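Local coordinates for protein uridylate kinase (Bacillus anthracis, PDB 2JJX) that catalyses the transfer of phosphate from ATP to UMP, making UDP for pyrimidine biosynthesis, and carries a further, allosteric nucleotide-binding site, at residues E53-I58 and V136-G141; E119-L124 and I158-D163. All coordinates share one frame; numbering follows the deposited sequence.

Contact 1: residues E53-I58 and V136-G141; sequences EVSIVI and VIFGGG
Val54 and Ile56 on one strand meet Val136 and Phe138 on the other through three backbone hydrogen bonds that lock 53-58 and 136-139 together as parallel neighbours. The ladder starts with Val136 N giving its hydrogen to Val54 O at 3.2 Å. It goes on through Ile56 N to Val136 O, 2.8 Å, the most bent of the three, and ends with Phe138 N to Ile56 O, also 2.8 Å and almost straight at 176°. Ile56 thus both donates and accepts, straddling Ile137 in the usual parallel fashion. Val136 O also receives a CA-H...O contact from Ser55 CA, 3.1 Å away.

The side chains pack on both faces of the sheet. On one, the Phe138 ring leans toward Ser55: CG stands anti to its own carbonyl carbon (chi1 -60°), and further out CE1 lies 3.5 Å from Ser55 CB. Val57 CG2 sits at the edge of this ring, near its plane and 3.8 Å from Phe138 CB, while Val136 CG2 of the same strand as the ring rests over one face, offset toward the rim. Helix 150-160 closes over this side through Arg156 and Met160, and helix 123-131 through His129 and Leu130.

On the other face the strands meet through isoleucines: Ile56 CB stands 4.4 Å from Ile137 CG1, and Ile58 CG1 is 4.3 Å from Ile137 CG2. Leu94 of helix 76-101 packs against all three.

Strand 53-58 pairs on its far edge with 14-19, so the contact joins two interior strands, 21° apart in direction, of a sheet layered between helices: the alpha/beta/alpha sandwich of the amino acid kinase family.

Contact 2: residues E119-L124 and I158-D163; sequences EPYIRL and IEMNSD. With ATP (adenosine-5'-triphosphate), chain D; ATP (adenosine-5'-triphosphate), chain F.
The Tyr121 ring has the backbone N of Arg123 above one face, offset toward the rim, and Glu159 OE2 at its edge, near the ring plane. Ring and carboxylate planes stand 63° apart, and Tyr121 OH gives OE2 only a weak hydrogen bond of 3.3 Å. Arg156 makes a cation-pi contact with the same ring and a salt bridge to Glu159 OE1. The Arg123 guanidinium takes Glu159 O at its edge, in the guanidinium plane. That bond, from Arg123 NE, is 2.7 Å long and nearly straight at 170°, though the donor is tilted out of the carbonyl plane.

Arg123 CG lies anti to the backbone N (chi1 157°), and the chain then bends at chi2; its CD passes 3.9 Å from Glu159 CB. Met160, bent twice, brings CE to 4.0 Å from Arg123 O.

Glu119 and Pro120 line the pocket of one ATP, Ile122 that of another. Asn161, with positive phi, follows helix 150-160 in a Schellman motif. Arg123 meets the Glu159 carbonyl in the last turn before it, where its positive charge probably complements the helix dipole, while its NH2 bridges to Asp75 of a second subunit. One arginine thus ties the start of helix 123-131 to a helix end and to the subunit interface.

Contacts 1 and 2 lie about 9 Å apart, centre to centre, and share one packed layer: Phe138 CE2 is 3.6 Å from Tyr121 CE1, and Phe138 CZ is 3.9 Å from Met160 SD. Their segments alternate along the chain, with helix 123-131 leading into strand 135-139 and that strand into helix 150-160. Contact 1 is buried, the Val136 side chain about 11 Å from a bound ATP. Contact 2 runs out to the nucleotides: Pro120 CD is 3.3 Å from N1 of one ATP and Ile122 CD1 3.8 Å from N1 of another, consistent with 119-124 connecting the central sheet to the allosteric site.

Contact 1: residues E53-I58 and V136-G141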
# COMPACT_ATOMS: atom_id res chain seq x y z
N GLU A 53 -6.03 3.68 -31.58
CA GLU A 53 -5.95 3.67 -30.12
C GLU A 53 -4.97 4.68 -29.55
O GLU A 53 -3.84 4.79 -30.01
CB GLU A 53 -5.74 2.27 -29.58
CG GLU A 53 -6.35 1.23 -30.44
CD GLU A 53 -5.65 -0.09 -30.27
OE1 GLU A 53 -4.67 -0.13 -29.51
OE2 GLU A 53 -6.04 -1.09 -30.90
N VAL A 54 -5.47 5.50 -28.63
CA VAL A 54 -4.72 6.61 -28.07
C VAL A 54 -4.32 6.48 -26.61
O VAL A 54 -5.15 6.15 -25.77
CB VAL A 54 -5.56 7.90 -28.27
CG1 VAL A 54 -4.97 9.03 -27.47
CG2 VAL A 54 -5.63 8.28 -29.73
N SER A 55 -3.08 6.86 -26.30
CA SER A 55 -2.57 7.02 -24.94
C SER A 55 -2.10 8.46 -24.91
O SER A 55 -1.68 8.96 -25.94
CB SER A 55 -1.34 6.14 -24.69
OG SER A 55 -1.46 4.90 -25.35
N ILE A 56 -2.16 9.12 -23.76
CA ILE A 56 -1.72 10.52 -23.69
C ILE A 56 -0.81 10.75 -22.50
O ILE A 56 -1.06 10.22 -21.41
CB ILE A 56 -2.93 11.47 -23.68
CG1 ILE A 56 -3.91 11.11 -24.80
CG2 ILE A 56 -2.51 12.94 -23.68
CD1 ILE A 56 -5.03 12.09 -24.98
N VAL A 57 0.26 11.50 -22.71
CA VAL A 57 1.18 11.88 -21.63
C VAL A 57 1.28 13.41 -21.59
O VAL A 57 1.59 14.06 -22.58
CB VAL A 57 2.54 11.18 -21.77
CG1 VAL A 57 3.54 11.74 -20.79
CG2 VAL A 57 2.39 9.69 -21.54
N ILE A 58 0.86 14.01 -20.47
CA ILE A 58 0.88 15.47 -20.34
C ILE A 58 1.99 15.92 -19.38
O ILE A 58 2.28 15.23 -18.41
CB ILE A 58 -0.48 16.06 -19.85
CG1 ILE A 58 -1.58 15.01 -19.90
CG2 ILE A 58 -0.90 17.30 -20.65
CD1 ILE A 58 -2.93 15.64 -20.08
N VAL A 136 -6.56 6.20 -22.87
CA VAL A 136 -5.80 6.17 -21.63
C VAL A 136 -4.85 7.33 -21.43
O VAL A 136 -4.15 7.75 -22.36
CB VAL A 136 -5.24 4.81 -21.20
CG1 VAL A 136 -5.71 3.66 -22.08
CG2 VAL A 136 -3.78 4.86 -20.99
N ILE A 137 -4.90 7.90 -20.23
CA ILE A 137 -4.04 9.02 -19.88
C ILE A 137 -3.10 8.62 -18.78
O ILE A 137 -3.51 8.01 -17.80
CB ILE A 137 -4.85 10.25 -19.48
CG1 ILE A 137 -5.92 10.55 -20.54
CG2 ILE A 137 -3.93 11.44 -19.27
CD1 ILE A 137 -6.60 11.90 -20.37
N PHE A 138 -1.84 8.95 -19.00
CA PHE A 138 -0.79 8.63 -18.04
C PHE A 138 -0.32 9.90 -17.34
O PHE A 138 0.15 10.85 -17.98
CB PHE A 138 0.36 8.00 -18.78
CG PHE A 138 0.00 6.73 -19.50
CD1 PHE A 138 0.19 6.62 -20.87
CD2 PHE A 138 -0.34 5.59 -18.79
CE1 PHE A 138 -0.04 5.44 -21.51
CE2 PHE A 138 -0.50 4.39 -19.42
CZ PHE A 138 -0.40 4.32 -20.78
N GLY A 139 -0.43 9.87 -16.01
CA GLY A 139 -0.02 10.96 -15.14
C GLY A 139 1.11 10.54 -14.23
O GLY A 139 1.26 9.36 -13.95
N GLY A 140 1.88 11.51 -13.75
CA GLY A 140 3.00 11.27 -12.86
C GLY A 140 4.18 10.68 -13.61
O GLY A 140 5.02 10.00 -13.05
N GLY A 141 4.22 10.94 -14.91
CA GLY A 141 5.24 10.39 -15.78
C GLY A 141 5.74 8.98 -15.52
O GLY A 141 5.12 7.99 -15.87

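Contact 2: residues E119-L124 and I158-D163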
# COMPACT_ATOMS: atom_id res chain seq x y z
N GLU A 119 -6.52 5.30 -11.40
CA GLU A 119 -6.10 3.92 -11.22
C GLU A 119 -4.59 3.79 -11.12
O GLU A 119 -3.85 4.41 -11.88
CB GLU A 119 -6.60 2.97 -12.32
CG GLU A 119 -7.46 3.55 -13.41
CD GLU A 119 -8.15 2.48 -14.25
OE1 GLU A 119 -7.60 1.36 -14.42
OE2 GLU A 119 -9.26 2.75 -14.74
N PRO A 120 -4.13 2.92 -10.21
CA PRO A 120 -2.68 2.72 -10.18
C PRO A 120 -2.28 2.15 -11.53
O PRO A 120 -2.99 1.37 -12.15
CB PRO A 120 -2.50 1.66 -9.08
CG PRO A 120 -3.82 0.96 -9.02
CD PRO A 120 -4.83 2.02 -9.29
N TYR A 121 -1.17 2.64 -12.05
CA TYR A 121 -0.75 2.20 -13.37
C TYR A 121 -0.27 0.78 -13.36
O TYR A 121 0.70 0.46 -12.69
CB TYR A 121 0.41 3.02 -13.87
CG TYR A 121 1.07 2.37 -15.06
CD1 TYR A 121 0.44 2.36 -16.29
CD2 TYR A 121 2.34 1.79 -14.96
CE1 TYR A 121 1.07 1.87 -17.42
CE2 TYR A 121 2.98 1.25 -16.09
CZ TYR A 121 2.34 1.32 -17.32
OH TYR A 121 2.91 0.78 -18.46
N ILE A 122 -0.86 -0.03 -14.23
CA ILE A 122 -0.41 -1.41 -14.43
C ILE A 122 -0.41 -1.69 -15.92
O ILE A 122 -1.40 -1.48 -16.64
CB ILE A 122 -1.24 -2.41 -13.67
CG1 ILE A 122 -0.98 -2.29 -12.17
CG2 ILE A 122 -0.95 -3.81 -14.18
CD1 ILE A 122 -2.18 -2.67 -11.33
N ARG A 123 0.73 -2.13 -16.39
CA ARG A 123 0.99 -2.28 -17.80
C ARG A 123 -0.06 -3.04 -18.56
O ARG A 123 -0.76 -2.48 -19.40
CB ARG A 123 2.36 -2.93 -17.95
CG ARG A 123 2.54 -3.62 -19.24
CD ARG A 123 3.49 -2.87 -20.12
NE ARG A 123 3.67 -3.57 -21.38
CZ ARG A 123 3.83 -4.89 -21.48
NH1 ARG A 123 3.88 -5.65 -20.39
NH2 ARG A 123 3.99 -5.44 -22.67
N LEU A 124 -0.15 -4.33 -18.28
CA LEU A 124 -1.09 -5.19 -18.98
C LEU A 124 -2.53 -4.72 -18.88
O LEU A 124 -3.33 -4.99 -19.79
CB LEU A 124 -0.94 -6.64 -18.53
CG LEU A 124 0.56 -6.95 -18.41
CD1 LEU A 124 1.13 -6.59 -17.02
CD2 LEU A 124 0.90 -8.37 -18.83
N ILE A 158 6.54 2.60 -25.94
CA ILE A 158 7.12 1.27 -26.18
C ILE A 158 6.39 0.21 -25.35
O ILE A 158 5.92 -0.80 -25.87
CB ILE A 158 8.65 1.23 -25.99
CG1 ILE A 158 9.38 2.22 -26.90
CG2 ILE A 158 9.20 -0.17 -26.16
CD1 ILE A 158 10.75 2.57 -26.39
N GLU A 159 6.22 0.48 -24.06
CA GLU A 159 5.53 -0.46 -23.16
C GLU A 159 4.14 -0.81 -23.73
O GLU A 159 3.60 -1.90 -23.49
CB GLU A 159 5.33 0.20 -21.79
CG GLU A 159 6.42 -0.09 -20.76
CD GLU A 159 6.17 0.65 -19.44
OE1 GLU A 159 6.06 1.89 -19.46
OE2 GLU A 159 6.08 0.00 -18.37
N MET A 160 3.52 0.14 -24.40
CA MET A 160 2.16 -0.02 -24.85
C MET A 160 2.09 -0.59 -26.27
O MET A 160 1.01 -0.88 -26.78
CB MET A 160 1.42 1.31 -24.71
CG MET A 160 -0.04 1.17 -24.31
SD MET A 160 -0.34 0.87 -22.59
CE MET A 160 0.96 -0.14 -22.10
N ASN A 161 3.26 -0.82 -26.86
CA ASN A 161 3.38 -1.43 -28.19
C ASN A 161 2.81 -0.43 -29.16
O ASN A 161 2.01 -0.77 -30.02
CB ASN A 161 2.55 -2.70 -28.32
CG ASN A 161 3.08 -3.87 -27.51
OD1 ASN A 161 4.05 -3.74 -26.76
ND2 ASN A 161 2.39 -5.00 -27.59
N SER A 162 3.12 0.84 -28.92
CA SER A 162 2.63 1.89 -29.79
C SER A 162 3.30 1.85 -31.16
O SER A 162 4.38 1.28 -31.31
CB SER A 162 2.79 3.25 -29.11
OG SER A 162 1.96 3.25 -27.96
N ASP A 163 2.63 2.36 -32.18
CA ASP A 163 3.16 2.35 -33.53
C ASP A 163 4.00 3.61 -33.79
O ASP A 163 4.81 3.66 -34.72
CB ASP A 163 2.00 2.34 -34.52
CG ASP A 163 1.44 0.95 -34.76
OD1 ASP A 163 2.12 -0.05 -34.43
OD2 ASP A 163 0.33 0.84 -35.33
PG ATP D . -16.38 -1.61 -17.47
O1G ATP D . -16.23 -1.62 -18.98
O2G ATP D . -17.72 -0.97 -17.20
O3G ATP D . -15.26 -0.77 -16.85
PB ATP D . -15.56 -3.78 -15.66
O1B ATP D . -14.71 -4.96 -16.22
O2B ATP D . -16.59 -4.37 -14.66
O3B ATP D . -16.38 -3.08 -16.85
PA ATP D . -13.15 -2.28 -14.78
O1A ATP D . -12.85 -1.18 -15.84
O2A ATP D . -12.18 -3.46 -15.01
O3A ATP D . -14.68 -2.70 -14.89
O5' ATP D . -12.90 -1.70 -13.28
C5' ATP D . -14.01 -1.15 -12.56
C4' ATP D . -13.63 0.26 -12.12
O4' ATP D . -12.39 0.27 -11.35
C3' ATP D . -13.52 1.30 -13.24
O3' ATP D . -14.74 1.99 -13.49
C2' ATP D . -12.43 2.26 -12.76
O2' ATP D . -13.10 3.33 -12.07
C1' ATP D . -11.56 1.39 -11.82
N9 ATP D . -10.75 2.12 -10.83
C8 ATP D . -10.79 3.47 -10.56
N7 ATP D . -9.93 3.85 -9.65
C5 ATP D . -9.29 2.68 -9.30
C6 ATP D . -8.28 2.44 -8.37
N6 ATP D . -7.75 3.47 -7.63
N1 ATP D . -7.82 1.16 -8.22
C2 ATP D . -8.37 0.17 -8.96
N3 ATP D . -9.35 0.30 -9.89
C4 ATP D . -9.77 1.58 -10.01
PG ATP F . -10.35 -10.77 -18.94
O1G ATP F . -10.73 -12.11 -19.56
O2G ATP F . -10.99 -9.65 -19.74
O3G ATP F . -8.83 -10.66 -18.99
PB ATP F . -11.21 -9.53 -16.48
O1B ATP F . -12.08 -10.02 -15.29
O2B ATP F . -11.91 -8.34 -17.19
O3B ATP F . -10.89 -10.74 -17.45
PA ATP F . -9.56 -8.34 -14.59
O1A ATP F . -9.16 -9.59 -13.79
O2A ATP F . -10.79 -7.64 -13.98
O3A ATP F . -9.85 -8.97 -15.98
O5' ATP F . -8.29 -7.34 -14.79
C5' ATP F . -7.68 -7.40 -16.08
C4' ATP F . -6.14 -7.40 -16.11
O4' ATP F . -5.47 -7.05 -14.87
C3' ATP F . -5.47 -8.64 -16.69
O3' ATP F . -4.56 -8.32 -17.73
C2' ATP F . -4.74 -9.29 -15.51
O2' ATP F . -3.47 -9.75 -16.02
C1' ATP F . -4.69 -8.19 -14.42
N9 ATP F . -3.41 -7.87 -13.76
C8 ATP F . -2.15 -8.07 -14.25
N7 ATP F . -1.19 -7.70 -13.42
C5 ATP F . -1.85 -7.23 -12.31
C6 ATP F . -1.40 -6.70 -11.09
N6 ATP F . -0.07 -6.54 -10.78
N1 ATP F . -2.30 -6.31 -10.16
C2 ATP F . -3.60 -6.45 -10.46
N3 ATP F . -4.15 -6.95 -11.59
C4 ATP F . -3.23 -7.33 -12.49